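Local coordinates for SNF1-like protein kinase ssp2 (Schizosaccharomyces pombe, PDB 2QRD), which is an SNF1-like protein kinase, probably the catalytic subunit of the fission-yeast counterpart of AMP-activated protein kinase, and probably adjusts phosphorylation to the energy state of the cell, at residues A[28-31]-A[32-36]; A[128-131]-A[132-136]. One frame throughout, in Å; residues are numbered along the deposited sequence.

Contact 1. Residues A[28-31]-A[32-36]; sequences LAVY and RALQR
Leu28 to Tyr31 hand their carbonyls to the amides of Arg32 to Gln35 in four successive i to i+4 hydrogen bonds, from Arg32 N to Leu28 O (2.9 Å) through Gln35 N to Tyr31 O (3.0 Å), the regular ladder of an alpha helix. Along one flank Leu28 supports Arg32. The arginine runs extended from CG to NE and reaches back one turn, laying its guanidinium flat against the leucine: Leu28 CD1 sits over the centre of the group, 3.8 Å above its plane, while Leu28 CD2 meets Arg32 NH1 at 3.4 Å. With chi1 at 179° Leu28 CG swings opposite the amide nitrogen, and chi2 (64°) then turns the two methyls onto the guanidinium. An alanine here would strip away both methyls and is likely to leave the guanidinium freer to swing, with a gap beside Leu15 of the neighbouring SPCC1919.03c chain.

On another flank Val30 and Leu34 run abreast off the same side of the helix, with Val30 CG1 4.2 Å from Leu34 CD1. Leu34 CD1 also comes obliquely to the Tyr31 ring, 4.4 Å from Tyr31 CD2. The phenol end of Tyr31 is anchored elsewhere, by a hydrogen bond from OH to Thr42 O, and Phe41 meets its ring edge-to-face. Val30, Tyr31 and Leu34 bury hydrocarbon against Ile58 of strand 57-63, whereas the contact of Leu28 with Arg32 is dispersion over a guanidinium face, which probably restrains the exposed group without neutralising its charge.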
ATOM      1  N   LEU A  28       5.232 -32.780  14.582  1.00 48.47           N
ATOM      2  CA  LEU A  28       3.924 -33.413  14.337  1.00 48.13           C
ATOM      3  C   LEU A  28       2.806 -32.437  13.932  1.00 47.84           C
ATOM      4  O   LEU A  28       2.102 -32.697  12.962  1.00 48.21           O
ATOM      5  CB  LEU A  28       3.457 -34.233  15.565  1.00 47.77           C
ATOM      6  CG  LEU A  28       2.102 -34.967  15.541  1.00 47.65           C
ATOM      7  CD1 LEU A  28       2.062 -36.067  14.493  1.00 46.05           C
ATOM      8  CD2 LEU A  28       1.740 -35.553  16.918  1.00 47.52           C
ATOM      9  N   ALA A  29       2.635 -31.348  14.690  1.00 47.45           N
ATOM     10  CA  ALA A  29       1.595 -30.329  14.423  1.00 47.17           C
ATOM     11  C   ALA A  29       1.791 -29.627  13.080  1.00 47.07           C
ATOM     12  O   ALA A  29       0.832 -29.379  12.355  1.00 46.72           O
ATOM     13  CB  ALA A  29       1.539 -29.307  15.555  1.00 46.89           C
ATOM     14  N   VAL A  30       3.045 -29.336  12.752  1.00 47.45           N
ATOM     15  CA  VAL A  30       3.422 -28.788  11.453  1.00 48.02           C
ATOM     16  C   VAL A  30       3.047 -29.730  10.296  1.00 48.92           C
ATOM     17  O   VAL A  30       2.497 -29.273   9.274  1.00 50.11           O
ATOM     18  CB  VAL A  30       4.933 -28.436  11.388  1.00 47.80           C
ATOM     19  CG1 VAL A  30       5.310 -27.989  10.000  1.00 47.69           C
ATOM     20  CG2 VAL A  30       5.281 -27.376  12.406  1.00 46.30           C
ATOM     21  N   TYR A  31       3.322 -31.025  10.452  1.00 48.45           N
ATOM     22  CA  TYR A  31       3.002 -32.012   9.413  1.00 48.07           C
ATOM     23  C   TYR A  31       1.509 -32.180   9.262  1.00 48.21           C
ATOM     24  O   TYR A  31       0.995 -32.360   8.162  1.00 47.97           O
ATOM     25  CB  TYR A  31       3.627 -33.368   9.733  1.00 47.83           C
ATOM     26  CG  TYR A  31       5.023 -33.569   9.180  1.00 48.16           C
ATOM     27  CD1 TYR A  31       6.092 -33.828  10.028  1.00 48.52           C
ATOM     28  CD2 TYR A  31       5.278 -33.508   7.806  1.00 48.59           C
ATOM     29  CE1 TYR A  31       7.390 -34.042   9.518  1.00 47.50           C
ATOM     30  CE2 TYR A  31       6.579 -33.701   7.292  1.00 47.48           C
ATOM     31  CZ  TYR A  31       7.620 -33.981   8.156  1.00 46.92           C
ATOM     32  OH  TYR A  31       8.900 -34.168   7.676  1.00 47.44           O
ATOM     33  N   ARG A  32       0.807 -32.118  10.381  1.00 48.58           N
ATOM     34  CA  ARG A  32      -0.641 -32.218  10.359  1.00 49.23           C
ATOM     35  C   ARG A  32      -1.277 -31.012   9.659  1.00 49.47           C
ATOM     36  O   ARG A  32      -2.164 -31.178   8.828  1.00 49.39           O
ATOM     37  CB  ARG A  32      -1.199 -32.454  11.771  1.00 49.09           C
ATOM     38  CG  ARG A  32      -1.079 -33.900  12.208  1.00 47.98           C
ATOM     39  CD  ARG A  32      -1.601 -34.135  13.621  1.00 49.20           C
ATOM     40  NE  ARG A  32      -1.784 -35.568  13.899  1.00 50.18           N
ATOM     41  CZ  ARG A  32      -1.772 -36.119  15.113  1.00 50.63           C
ATOM     42  NH1 ARG A  32      -1.558 -35.353  16.180  1.00 51.06           N
ATOM     43  NH2 ARG A  32      -1.950 -37.437  15.261  1.00 48.22           N
ATOM     44  N   ALA A  33      -0.799 -29.819   9.990  1.00 50.17           N
ATOM     45  CA  ALA A  33      -1.188 -28.576   9.311  1.00 51.25           C
ATOM     46  C   ALA A  33      -0.885 -28.560   7.782  1.00 52.54           C
ATOM     47  O   ALA A  33      -1.722 -28.117   6.994  1.00 52.96           O
ATOM     48  CB  ALA A  33      -0.497 -27.417   9.973  1.00 51.34           C
ATOM     49  N   LEU A  34       0.310 -29.016   7.380  1.00 53.21           N
ATOM     50  CA  LEU A  34       0.672 -29.174   5.966  1.00 53.62           C
ATOM     51  C   LEU A  34      -0.301 -30.102   5.244  1.00 53.87           C
ATOM     52  O   LEU A  34      -0.732 -29.813   4.132  1.00 54.16           O
ATOM     53  CB  LEU A  34       2.107 -29.696   5.817  1.00 53.61           C
ATOM     54  CG  LEU A  34       3.271 -28.753   6.190  1.00 54.28           C
ATOM     55  CD1 LEU A  34       4.598 -29.533   6.174  1.00 54.18           C
ATOM     56  CD2 LEU A  34       3.371 -27.558   5.263  1.00 53.03           C
ATOM     57  N   GLN A  35      -0.680 -31.193   5.901  1.00 53.86           N
ATOM     58  CA  GLN A  35      -1.556 -32.172   5.306  1.00 53.53           C
ATOM     59  C   GLN A  35      -2.994 -31.655   5.184  1.00 53.80           C
ATOM     60  O   GLN A  35      -3.691 -31.991   4.210  1.00 54.03           O
ATOM     61  CB  GLN A  35      -1.515 -33.486   6.088  1.00 53.58           C
ATOM     62  CG  GLN A  35      -2.476 -34.519   5.556  1.00 53.47           C
ATOM     63  CD  GLN A  35      -2.767 -35.610   6.534  1.00 56.10           C
ATOM     64  OE1 GLN A  35      -2.269 -36.723   6.391  1.00 57.68           O
ATOM     65  NE2 GLN A  35      -3.599 -35.315   7.531  1.00 58.17           N
ATOM     66  N   ARG A  36      -3.449 -30.868   6.162  1.00 53.54           N
ATOM     67  CA  ARG A  36      -4.782 -30.248   6.066  1.00 53.78           C
ATOM     68  C   ARG A  36      -4.832 -29.183   4.977  1.00 53.51           C
ATOM     69  O   ARG A  36      -5.839 -29.045   4.288  1.00 53.03           O
ATOM     70  CB  ARG A  36      -5.237 -29.642   7.388  1.00 53.93           C
ATOM     71  CG  ARG A  36      -5.777 -30.636   8.371  1.00 55.92           C
ATOM     72  CD  ARG A  36      -6.782 -29.963   9.275  1.00 61.46           C
ATOM     73  NE  ARG A  36      -6.183 -28.881  10.059  1.00 64.06           N
ATOM     74  CZ  ARG A  36      -6.863 -27.866  10.593  1.00 66.18           C
ATOM     75  NH1 ARG A  36      -8.187 -27.760  10.435  1.00 67.32           N
ATOM     76  NH2 ARG A  36      -6.214 -26.954  11.301  1.00 66.11           N
TER

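Contact 2. Residues A[128-131]-A[132-136]; sequences AMLV and CKLFS
At chi1 166° the Val131 CG1 branch lies opposite the amide nitrogen, and Phe135 CG is anti to its own carbonyl carbon (chi1 -71°); between them these settings bring the valine methyl over one face of the phenyl ring. The two side chains run alongside each other in the same direction. Val131 CG1 lies 3.9 Å from the Phe135 ring centroid and only 16° off the normal, a CH-pi contact displaced slightly toward the rim, with Phe135 CE1 its nearest ring atom at 3.7 Å. On the adjoining flank Leu130 CD2 rests against the branch point of Leu134, 3.6 Å from Leu134 CG, and reaches Leu134 CD1 at 3.8 Å.

Both pairs are i to i+4 neighbours on helix 123-136, the C-terminal helix of the adenylate-sensor domain, a member of the KA1-like group in which helices pack on an antiparallel sheet. The pairs serve different neighbours: Leu130 and Leu134 rest on Ala33 of helix 23-37, while Val131 and Phe135 turn to Leu74 and Phe95 of the SPCC1919.03c chain. Underneath, the backbone keeps its helical bonds, the straightest being Leu134 N to Leu130 O at 2.8 Å; Phe135 N to Val131 O is distinctly more bent. At the last turn the side chain of Ser136 folds back, and its OG donates to Cys132 O over 2.8 Å, gripping a carbonyl that the backbone amide of Ser136 reaches only weakly. The same hydroxyl oxygen is hydrogen-bonded to Arg36 NH2, which ties this helix end to helix 23-37.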
ATOM      1  N   ALA A 128      -0.336 -17.891   4.789  1.00 53.04           N
ATOM      2  CA  ALA A 128      -1.560 -17.582   5.521  1.00 52.88           C
ATOM      3  C   ALA A 128      -2.417 -18.830   5.702  1.00 53.59           C
ATOM      4  O   ALA A 128      -2.999 -19.032   6.765  1.00 54.39           O
ATOM      5  CB  ALA A 128      -2.348 -16.452   4.828  1.00 52.41           C
ATOM      6  N   MET A 129      -2.502 -19.652   4.659  1.00 54.04           N
ATOM      7  CA  MET A 129      -3.118 -20.979   4.699  1.00 56.08           C
ATOM      8  C   MET A 129      -2.476 -21.887   5.785  1.00 53.51           C
ATOM      9  O   MET A 129      -3.179 -22.444   6.636  1.00 52.48           O
ATOM     10  CB  MET A 129      -3.024 -21.619   3.287  1.00 55.47           C
ATOM     11  CG  MET A 129      -4.143 -22.595   2.910  1.00 58.85           C
ATOM     12  SD  MET A 129      -4.258 -23.100   1.125  1.00 65.12           S
ATOM     13  CE  MET A 129      -4.015 -21.492   0.292  1.00 62.35           C
ATOM     14  N   LEU A 130      -1.155 -22.020   5.741  1.00 52.58           N
ATOM     15  CA  LEU A 130      -0.428 -22.764   6.764  1.00 52.74           C
ATOM     16  C   LEU A 130      -0.763 -22.252   8.162  1.00 52.53           C
ATOM     17  O   LEU A 130      -1.113 -23.028   9.051  1.00 53.48           O
ATOM     18  CB  LEU A 130       1.080 -22.677   6.518  1.00 52.76           C
ATOM     19  CG  LEU A 130       1.909 -23.889   6.949  1.00 53.99           C
ATOM     20  CD1 LEU A 130       3.312 -23.465   7.353  1.00 55.65           C
ATOM     21  CD2 LEU A 130       1.222 -24.633   8.085  1.00 51.56           C
ATOM     22  N   VAL A 131      -0.650 -20.941   8.346  1.00 51.99           N
ATOM     23  CA  VAL A 131      -0.886 -20.321   9.638  1.00 51.33           C
ATOM     24  C   VAL A 131      -2.286 -20.620  10.153  1.00 51.69           C
ATOM     25  O   VAL A 131      -2.443 -20.954  11.321  1.00 51.79           O
ATOM     26  CB  VAL A 131      -0.565 -18.792   9.624  1.00 51.37           C
ATOM     27  CG1 VAL A 131      -1.113 -18.113  10.834  1.00 49.27           C
ATOM     28  CG2 VAL A 131       0.953 -18.572   9.542  1.00 50.44           C
ATOM     29  N   CYS A 132      -3.290 -20.573   9.281  1.00 51.90           N
ATOM     30  CA  CYS A 132      -4.658 -20.898   9.696  1.00 52.17           C
ATOM     31  C   CYS A 132      -4.845 -22.349  10.124  1.00 52.23           C
ATOM     32  O   CYS A 132      -5.647 -22.639  11.007  1.00 52.79           O
ATOM     33  CB  CYS A 132      -5.664 -20.521   8.615  1.00 52.01           C
ATOM     34  SG  CYS A 132      -5.777 -18.716   8.486  1.00 53.57           S
ATOM     35  N   LYS A 133      -4.103 -23.251   9.493  1.00 52.28           N
ATOM     36  CA  LYS A 133      -4.138 -24.658   9.843  1.00 51.51           C
ATOM     37  C   LYS A 133      -3.417 -24.856  11.172  1.00 51.52           C
ATOM     38  O   LYS A 133      -3.921 -25.541  12.038  1.00 52.08           O
ATOM     39  CB  LYS A 133      -3.481 -25.509   8.746  1.00 51.66           C
ATOM     40  CG  LYS A 133      -4.202 -25.502   7.405  1.00 49.19           C
ATOM     41  CD  LYS A 133      -5.704 -25.697   7.608  1.00 47.24           C
ATOM     42  CE  LYS A 133      -6.430 -25.725   6.279  1.00 45.66           C
ATOM     43  NZ  LYS A 133      -7.850 -25.827   6.531  1.00 46.79           N
ATOM     44  N   LEU A 134      -2.243 -24.256  11.343  1.00 51.05           N
ATOM     45  CA  LEU A 134      -1.566 -24.311  12.642  1.00 50.29           C
ATOM     46  C   LEU A 134      -2.426 -23.766  13.782  1.00 50.70           C
ATOM     47  O   LEU A 134      -2.407 -24.296  14.900  1.00 50.95           O
ATOM     48  CB  LEU A 134      -0.216 -23.603  12.598  1.00 49.38           C
ATOM     49  CG  LEU A 134       0.873 -24.120  11.638  1.00 49.20           C
ATOM     50  CD1 LEU A 134       2.002 -23.047  11.415  1.00 46.28           C
ATOM     51  CD2 LEU A 134       1.468 -25.497  12.081  1.00 47.65           C
ATOM     52  N   PHE A 135      -3.220 -22.741  13.501  1.00 51.08           N
ATOM     53  CA  PHE A 135      -3.995 -22.080  14.557  1.00 51.76           C
ATOM     54  C   PHE A 135      -5.359 -22.722  14.850  1.00 52.98           C
ATOM     55  O   PHE A 135      -5.960 -22.479  15.904  1.00 53.07           O
ATOM     56  CB  PHE A 135      -4.153 -20.600  14.231  1.00 51.04           C
ATOM     57  CG  PHE A 135      -2.894 -19.809  14.375  1.00 50.72           C
ATOM     58  CD1 PHE A 135      -2.932 -18.415  14.321  1.00 51.22           C
ATOM     59  CD2 PHE A 135      -1.663 -20.442  14.589  1.00 51.46           C
ATOM     60  CE1 PHE A 135      -1.767 -17.661  14.455  1.00 48.43           C
ATOM     61  CE2 PHE A 135      -0.481 -19.696  14.717  1.00 52.56           C
ATOM     62  CZ  PHE A 135      -0.544 -18.292  14.657  1.00 49.68           C
ATOM     63  N   SER A 136      -5.845 -23.553  13.933  1.00 54.61           N
ATOM     64  CA  SER A 136      -7.150 -24.184  14.117  1.00 56.62           C
ATOM     65  C   SER A 136      -7.030 -25.651  14.490  1.00 57.72           C
ATOM     66  O   SER A 136      -8.033 -26.281  14.786  1.00 58.33           O
ATOM     67  CB  SER A 136      -7.998 -24.053  12.853  1.00 56.52           C
ATOM     68  OG  SER A 136      -7.347 -24.691  11.764  1.00 56.84           O
TER

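How the contacts relate
Contact 1 lies on helix 23-37, near the start of the chain, and contact 2 on helix 123-136 at its end; the antiparallel sheet strands 57-63, 74-84 and 89-101 come between them in sequence. In space their centres are only about 9 Å apart, because the two helices pack against each other. Ala33 CB touches Leu134 CD2 at 3.5 Å, its small side chain allowing a close approach, and Arg36 NH2 also makes a weak hydrogen bond to Lys133 O. The N- and C-terminal parts of the domain are thereby joined directly, and both helices also present side chains to the SPCC1919.03c chain, making the pair part of the complex interface.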